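Local coordinates for A-type flavoprotein (Giardia intestinalis, PDB 2Q9U) that probably scavenges dioxygen, passing electrons from a bound flavin mononucleotide to a mu-oxo-diiron centre at which oxygen would be reduced, at residues E37-N42 with S228-S233; P51-S56 with K79-N84; M83-G88 with S169-G174. All coordinates share one frame; numbering follows the deposited sequence.

Contact 1 of 3, residues E37-N42 with S228-S233; sequences EGSSYN and SAHGVS. With FEO (mu-oxo-diiron), chain G.
From S39 to N42 the start of strand 39-46 runs beside the loop that carries H230, an iron ligand, and S40 O, S40 OG, N42 N and N42 ND2 all form hydrogen bonds across the contact. S39 holds OG anti to its backbone N (chi1 -173°), where it takes a weak second bond from H230 ND1; its stronger partner is H176. The main acceptor of that imidazole N-H is the carbonyl of S40: H230 ND1 lies 2.8 Å from S40 O, nearly along the C=O axis. With ND1 donating, NE2 faces FE1 and binds it at 2.1 Å, so S40 O, a second-shell acceptor, helps set the rotation of the ring. S40 OG, in the crowded position between N and C, accepts from G231 N at 2.8 Å and donates to N42 OD1. Y41 meets the histidine rim to rim, CD1 3.7 Å from H230 CE1, with ring planes at 80°; its hydroxyl goes to D24 and K58. N42 closes the contact. Its backbone N bonds A229 O at 2.8 Å, almost straight at 173°, while ND2 splits its two hydrogens between S228 O and G231 O, each 2.9 Å from ND2. This is a histidine-bearing loop of the metallo-beta-lactamase fold, lying between strands 225-228 and 234-235, with strand 166-170 alongside A229 and helix 189-204 packed on V232 and E37.

Contact 2 of 3, residues P51-S56 with K79-N84; sequences PTVIDS and KYVVMN
Strands 52-54 and 80-82 run parallel, their short axes 4.6 Å apart and inclined by 15°, with T52, V53 and I54 level with Y80, V81 and V82. Backbone bonds form the ladder: V53 N to Y80 O, V82 N to V53 O at 2.7 Å, and D55 N to V82 O, the last two nearly along the C=O axis. At the start, P51 O accepts from K79 N at 2.9 Å and only weakly from Y80 N. The connection is a beta-alpha-beta crossover through helix 62-72, in the seven-stranded sheet of the metallo-beta-lactamase fold. T52, I54, Y80 and V82 share one face, and V53 and V81 the other, where I69 of the helix touches V53. On I54, CB sends CG2 anti to the backbone N toward the N84 side chain; CG1 leaves anti to the carbonyl carbon (chi1 -48°), and a second bend (chi2 -68°) lays CD1 alongside V82, 3.7 Å from its CB and nearly as close to CG2. V82 CG2 also meets T52 CG2 at 4.0 Å. Beyond the strands, D55 turns at positive phi and its CB points away, yet OD1 swings back to accept N84 N at 2.9 Å on its syn lone pair. M83, bent at chi2 and chi3, brings SD to 3.9 Å from S56 N and CE against S56 CB.

Contact 3 of 3, residues M83-G88 with S169-G174; sequences MNHAEG and SNDGFG. With FEO (mu-oxo-diiron), chain G.
Two side chains set anti to their backbone N, H85 (chi1 -177°) and E87 (extended beyond CG), reach one iron from one loop, while D171 comes from the facing turn with CG anti to its carbonyl carbon (chi1 -84°). H85 NE2 sits 2.3 Å from FE2, E87 OE1 2.1 Å and D171 OD2 2.0 Å. The aspartate bridges: its other oxygen, OD1, binds FE1, also at 2.0 Å, so a single carboxylate spans the pair beside the oxo group. The H85 ring stands steeply against that carboxylate, the planes 75° apart, and no hydrogen bond links NE2 to OD2, since both point their donor pairs at the same metal. Metal charge probably offsets the repulsion between the carboxylates of E87 and D171. D155 accepts from H85 ND1 and so orients the ring, and E87 N lies over the centre of one ring face.

Next to the metal ligands, N170 crosses H85 at about a right angle and sets OD1 3.0 Å from H85 CB; its side chain slides past that of N84 in the opposite direction, CB to CB 3.7 Å. N170 OD1 takes a weak bond from D171 N, and its ND2 is held by D55. A type II' turn from S169 to G172 overlaps a type II turn from D171 to G174, with D171 in both. H152 also binds FE2, whereas D89, H90 and H230 belong to FE1, as expected for a flavodiiron site. E87 OE2 is hydrogen-bonded to Y267 of the second subunit, and E87 touches FMN. The H85 loop runs from strand 80-82 toward helix 94-97, with helix 110-120 against A86; the D171 turn leaves strand 166-170, flanked by strand 225-228 and helix 189-204.

In the fold
All three contacts are buried. Contact 2 is regular sheet, with a backbone ladder and aliphatic side chains, and lies about 24 Å from the chain centre; contacts 1 and 3 lie about 12 Å from it. Contact 1 joins a strand to a loop with one iron ligand, contact 3 a ligand-bearing loop and turn. Contact 1 relies on hydrogen bonds that orient a histidine, contact 3 on metal coordination without hydrogen bonds between its segments. Strands 39-46 and 52-54 are neighbours in one sheet, linking contacts 1 and 2, while contacts 2 and 3 share M83 and N84. N170 of contact 3 reaches the other two, its O probably accepting from A229 N and S228 OG, its side chain meeting D55.

Contact 1 of 3, residues E37-N42 with S228-S233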
# COMPACT_ATOMS: atom_id res chain seq x y z
N GLU A 37 9.69 -10.86 0.34
CA GLU A 37 10.27 -11.76 -0.66
C GLU A 37 9.52 -13.08 -0.90
O GLU A 37 10.12 -14.01 -1.42
CB GLU A 37 11.75 -11.99 -0.36
CG GLU A 37 12.49 -10.65 -0.29
CD GLU A 37 13.97 -10.80 -0.24
OE1 GLU A 37 14.54 -11.52 -1.09
OE2 GLU A 37 14.56 -10.18 0.66
N GLY A 38 8.23 -13.12 -0.58
CA GLY A 38 7.41 -14.33 -0.79
C GLY A 38 7.82 -15.40 0.23
O GLY A 38 8.42 -15.08 1.26
N SER A 39 7.50 -16.66 -0.06
CA SER A 39 7.95 -17.77 0.79
C SER A 39 7.91 -19.01 -0.08
O SER A 39 7.69 -18.93 -1.28
CB SER A 39 7.00 -17.91 1.99
OG SER A 39 7.48 -18.87 2.94
N SER A 40 8.09 -20.17 0.55
CA SER A 40 7.81 -21.46 -0.10
C SER A 40 7.35 -22.39 1.00
O SER A 40 7.63 -22.14 2.18
CB SER A 40 9.06 -22.03 -0.79
OG SER A 40 10.05 -22.45 0.15
N TYR A 41 6.63 -23.45 0.61
CA TYR A 41 6.19 -24.51 1.52
C TYR A 41 6.84 -25.76 0.96
O TYR A 41 6.40 -26.31 -0.05
CB TYR A 41 4.65 -24.59 1.50
CG TYR A 41 4.07 -23.18 1.53
CD1 TYR A 41 4.43 -22.30 2.56
CD2 TYR A 41 3.18 -22.71 0.55
CE1 TYR A 41 3.94 -20.99 2.61
CE2 TYR A 41 2.68 -21.39 0.59
CZ TYR A 41 3.08 -20.54 1.62
OH TYR A 41 2.64 -19.23 1.67
N ASN A 42 7.95 -26.16 1.58
CA ASN A 42 8.75 -27.25 1.09
C ASN A 42 8.21 -28.56 1.64
O ASN A 42 7.93 -28.68 2.84
CB ASN A 42 10.20 -27.06 1.49
CG ASN A 42 10.79 -25.72 1.02
OD1 ASN A 42 10.44 -25.20 -0.05
ND2 ASN A 42 11.69 -25.18 1.82
N SER A 228 14.55 -27.61 5.27
CA SER A 228 13.55 -26.84 5.98
C SER A 228 12.24 -26.80 5.17
O SER A 228 12.25 -27.04 3.99
CB SER A 228 14.06 -25.40 6.19
OG SER A 228 13.08 -24.64 6.89
N ALA A 229 11.14 -26.44 5.83
CA ALA A 229 9.83 -26.31 5.15
C ALA A 229 9.55 -24.89 4.59
O ALA A 229 8.55 -24.70 3.90
CB ALA A 229 8.69 -26.77 6.08
N HIS A 230 10.44 -23.94 4.83
CA HIS A 230 10.34 -22.60 4.21
C HIS A 230 11.68 -22.17 3.61
O HIS A 230 12.72 -22.23 4.29
CB HIS A 230 9.93 -21.54 5.23
CG HIS A 230 8.52 -21.68 5.73
ND1 HIS A 230 7.42 -21.50 4.94
CD2 HIS A 230 8.05 -21.97 6.97
CE1 HIS A 230 6.32 -21.69 5.66
NE2 HIS A 230 6.69 -21.97 6.89
N GLY A 231 11.65 -21.75 2.34
CA GLY A 231 12.81 -21.11 1.75
C GLY A 231 13.86 -22.13 1.34
O GLY A 231 13.51 -23.21 0.84
N VAL A 232 15.13 -21.81 1.56
CA VAL A 232 16.22 -22.68 1.12
C VAL A 232 16.68 -23.61 2.24
O VAL A 232 16.43 -23.36 3.45
CB VAL A 232 17.44 -21.90 0.53
CG1 VAL A 232 17.01 -21.13 -0.70
CG2 VAL A 232 18.05 -20.97 1.57
N SER A 233 17.32 -24.69 1.82
CA SER A 233 17.84 -25.69 2.75
C SER A 233 19.35 -25.54 2.90
O SER A 233 19.99 -24.75 2.19
CB SER A 233 17.44 -27.08 2.24
OG SER A 233 16.06 -27.24 2.39
FE1 FEO G . 5.46 -22.63 8.49
FE2 FEO G . 4.41 -22.85 11.78
O FEO G . 4.19 -23.10 9.75

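Contact 2 of 3, residues P51-S56 with K79-N84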
# COMPACT_ATOMS: atom_id res chain seq x y z
N PRO A 51 7.56 -45.69 -0.25
CA PRO A 51 7.71 -44.32 -0.74
C PRO A 51 7.06 -43.33 0.24
O PRO A 51 5.92 -43.56 0.69
CB PRO A 51 6.96 -44.35 -2.09
CG PRO A 51 7.05 -45.81 -2.53
CD PRO A 51 6.81 -46.53 -1.20
N THR A 52 7.80 -42.27 0.59
CA THR A 52 7.43 -41.44 1.73
C THR A 52 7.43 -39.96 1.36
O THR A 52 8.35 -39.50 0.69
CB THR A 52 8.37 -41.71 2.91
OG1 THR A 52 8.16 -43.05 3.37
CG2 THR A 52 8.14 -40.74 4.07
N VAL A 53 6.39 -39.26 1.80
CA VAL A 53 6.28 -37.79 1.65
C VAL A 53 6.42 -37.16 3.02
O VAL A 53 5.81 -37.60 3.99
CB VAL A 53 4.95 -37.36 1.01
CG1 VAL A 53 4.84 -35.81 0.91
CG2 VAL A 53 4.81 -37.99 -0.38
N ILE A 54 7.24 -36.11 3.08
CA ILE A 54 7.41 -35.30 4.29
C ILE A 54 6.68 -33.98 4.08
O ILE A 54 7.00 -33.22 3.17
CB ILE A 54 8.90 -35.01 4.58
CG1 ILE A 54 9.75 -36.30 4.48
CG2 ILE A 54 9.06 -34.24 5.94
CD1 ILE A 54 9.47 -37.31 5.61
N ASP A 55 5.70 -33.74 4.94
CA ASP A 55 4.89 -32.53 4.96
C ASP A 55 3.97 -32.29 3.75
O ASP A 55 4.09 -32.93 2.72
CB ASP A 55 5.75 -31.29 5.32
CG ASP A 55 6.29 -31.38 6.76
OD1 ASP A 55 5.54 -31.89 7.65
OD2 ASP A 55 7.46 -30.96 6.99
N SER A 56 3.02 -31.37 3.92
CA SER A 56 2.15 -30.95 2.84
C SER A 56 2.36 -29.44 2.59
O SER A 56 3.41 -28.89 2.94
CB SER A 56 0.69 -31.29 3.19
OG SER A 56 -0.20 -31.03 2.12
N LYS A 79 3.33 -44.84 0.63
CA LYS A 79 3.06 -45.62 1.86
C LYS A 79 2.93 -44.75 3.12
O LYS A 79 2.09 -45.02 3.97
CB LYS A 79 4.13 -46.71 2.08
CG LYS A 79 4.06 -47.44 3.47
CD LYS A 79 2.76 -48.27 3.61
CE LYS A 79 2.61 -48.91 5.00
NZ LYS A 79 1.39 -49.79 5.00
N TYR A 80 3.78 -43.72 3.23
CA TYR A 80 3.78 -42.84 4.41
C TYR A 80 3.76 -41.36 4.00
O TYR A 80 4.48 -40.93 3.07
CB TYR A 80 4.99 -43.08 5.32
CG TYR A 80 5.06 -44.48 5.89
CD1 TYR A 80 4.11 -44.93 6.82
CD2 TYR A 80 6.06 -45.37 5.50
CE1 TYR A 80 4.16 -46.23 7.34
CE2 TYR A 80 6.13 -46.67 6.02
CZ TYR A 80 5.17 -47.09 6.93
OH TYR A 80 5.24 -48.39 7.43
N VAL A 81 2.96 -40.60 4.72
CA VAL A 81 3.04 -39.12 4.69
C VAL A 81 3.33 -38.69 6.12
O VAL A 81 2.51 -38.88 7.03
CB VAL A 81 1.75 -38.47 4.19
CG1 VAL A 81 1.92 -36.93 4.13
CG2 VAL A 81 1.37 -39.02 2.82
N VAL A 82 4.53 -38.16 6.31
CA VAL A 82 4.99 -37.71 7.59
C VAL A 82 4.65 -36.23 7.76
O VAL A 82 5.05 -35.39 6.95
CB VAL A 82 6.52 -37.88 7.73
CG1 VAL A 82 7.03 -37.24 9.01
CG2 VAL A 82 6.94 -39.38 7.62
N MET A 83 3.97 -35.92 8.87
CA MET A 83 3.55 -34.55 9.19
C MET A 83 4.25 -34.05 10.45
O MET A 83 4.10 -34.62 11.51
CB MET A 83 2.01 -34.50 9.36
CG MET A 83 1.22 -34.80 8.07
SD MET A 83 1.58 -33.71 6.67
CE MET A 83 0.91 -32.15 7.24
N ASN A 84 5.05 -32.98 10.30
CA ASN A 84 5.88 -32.48 11.38
C ASN A 84 5.14 -31.45 12.21
O ASN A 84 5.59 -31.11 13.30
CB ASN A 84 7.13 -31.80 10.79
CG ASN A 84 8.13 -32.79 10.24
OD1 ASN A 84 8.52 -32.73 9.06
ND2 ASN A 84 8.55 -33.71 11.09

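Contact 3 of 3, residues M83-G88 with S169-G174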
# COMPACT_ATOMS: atom_id res chain seq x y z
N MET A 83 3.97 -35.92 8.87
CA MET A 83 3.55 -34.55 9.19
C MET A 83 4.25 -34.05 10.45
O MET A 83 4.10 -34.62 11.51
CB MET A 83 2.01 -34.50 9.36
CG MET A 83 1.22 -34.80 8.07
SD MET A 83 1.58 -33.71 6.67
CE MET A 83 0.91 -32.15 7.24
N ASN A 84 5.05 -32.98 10.30
CA ASN A 84 5.88 -32.48 11.38
C ASN A 84 5.14 -31.45 12.21
O ASN A 84 5.59 -31.11 13.30
CB ASN A 84 7.13 -31.80 10.79
CG ASN A 84 8.13 -32.79 10.24
OD1 ASN A 84 8.52 -32.73 9.06
ND2 ASN A 84 8.55 -33.71 11.09
N HIS A 85 4.04 -30.91 11.66
CA HIS A 85 3.45 -29.64 12.17
C HIS A 85 2.06 -29.50 11.53
O HIS A 85 1.88 -29.85 10.37
CB HIS A 85 4.41 -28.52 11.77
CG HIS A 85 4.06 -27.13 12.24
ND1 HIS A 85 3.53 -26.85 13.47
CD2 HIS A 85 4.29 -25.94 11.65
CE1 HIS A 85 3.37 -25.54 13.60
NE2 HIS A 85 3.84 -24.96 12.51
N ALA A 86 1.07 -29.03 12.28
CA ALA A 86 -0.30 -29.03 11.79
C ALA A 86 -0.74 -27.67 11.22
O ALA A 86 -1.86 -27.54 10.71
CB ALA A 86 -1.26 -29.46 12.90
N GLU A 87 0.13 -26.66 11.31
CA GLU A 87 -0.21 -25.33 10.80
C GLU A 87 -0.55 -25.39 9.30
O GLU A 87 0.05 -26.18 8.54
CB GLU A 87 0.90 -24.30 11.10
CG GLU A 87 0.39 -22.84 10.98
CD GLU A 87 1.46 -21.84 11.28
OE1 GLU A 87 2.40 -22.20 12.02
OE2 GLU A 87 1.37 -20.70 10.75
N GLY A 88 -1.55 -24.59 8.91
CA GLY A 88 -2.09 -24.60 7.53
C GLY A 88 -1.09 -24.50 6.40
O GLY A 88 -1.27 -25.12 5.35
N SER A 169 13.54 -30.26 9.10
CA SER A 169 13.33 -29.41 10.28
C SER A 169 12.02 -28.63 10.27
O SER A 169 11.73 -27.90 11.19
CB SER A 169 14.51 -28.43 10.43
OG SER A 169 14.65 -27.67 9.24
N ASN A 170 11.25 -28.76 9.19
CA ASN A 170 9.96 -28.07 9.08
C ASN A 170 10.20 -26.54 9.23
O ASN A 170 11.06 -26.00 8.52
CB ASN A 170 8.95 -28.68 10.08
CG ASN A 170 7.54 -28.16 9.92
OD1 ASN A 170 7.05 -27.41 10.76
ND2 ASN A 170 6.89 -28.54 8.83
N ASP A 171 9.48 -25.84 10.11
CA ASP A 171 9.64 -24.40 10.27
C ASP A 171 11.06 -24.07 10.72
O ASP A 171 11.64 -23.01 10.37
CB ASP A 171 8.66 -23.85 11.32
CG ASP A 171 7.26 -23.54 10.76
OD1 ASP A 171 7.06 -23.32 9.53
OD2 ASP A 171 6.34 -23.51 11.60
N GLY A 172 11.65 -24.98 11.51
CA GLY A 172 13.04 -24.78 11.93
C GLY A 172 13.98 -24.52 10.76
O GLY A 172 13.89 -25.19 9.73
N PHE A 173 14.87 -23.55 10.94
CA PHE A 173 15.87 -23.17 9.93
C PHE A 173 15.26 -22.55 8.68
O PHE A 173 15.94 -22.37 7.68
CB PHE A 173 16.81 -24.34 9.55
CG PHE A 173 17.66 -24.81 10.69
CD1 PHE A 173 17.17 -25.78 11.58
CD2 PHE A 173 18.92 -24.26 10.90
CE1 PHE A 173 17.95 -26.20 12.68
CE2 PHE A 173 19.72 -24.67 11.99
CZ PHE A 173 19.22 -25.65 12.87
N GLY A 174 13.98 -22.19 8.77
CA GLY A 174 13.26 -21.64 7.64
C GLY A 174 13.53 -20.17 7.38
O GLY A 174 14.00 -19.43 8.27
FE1 FEO G . 5.46 -22.63 8.49
FE2 FEO G . 4.41 -22.85 11.78
O FEO G . 4.19 -23.10 9.75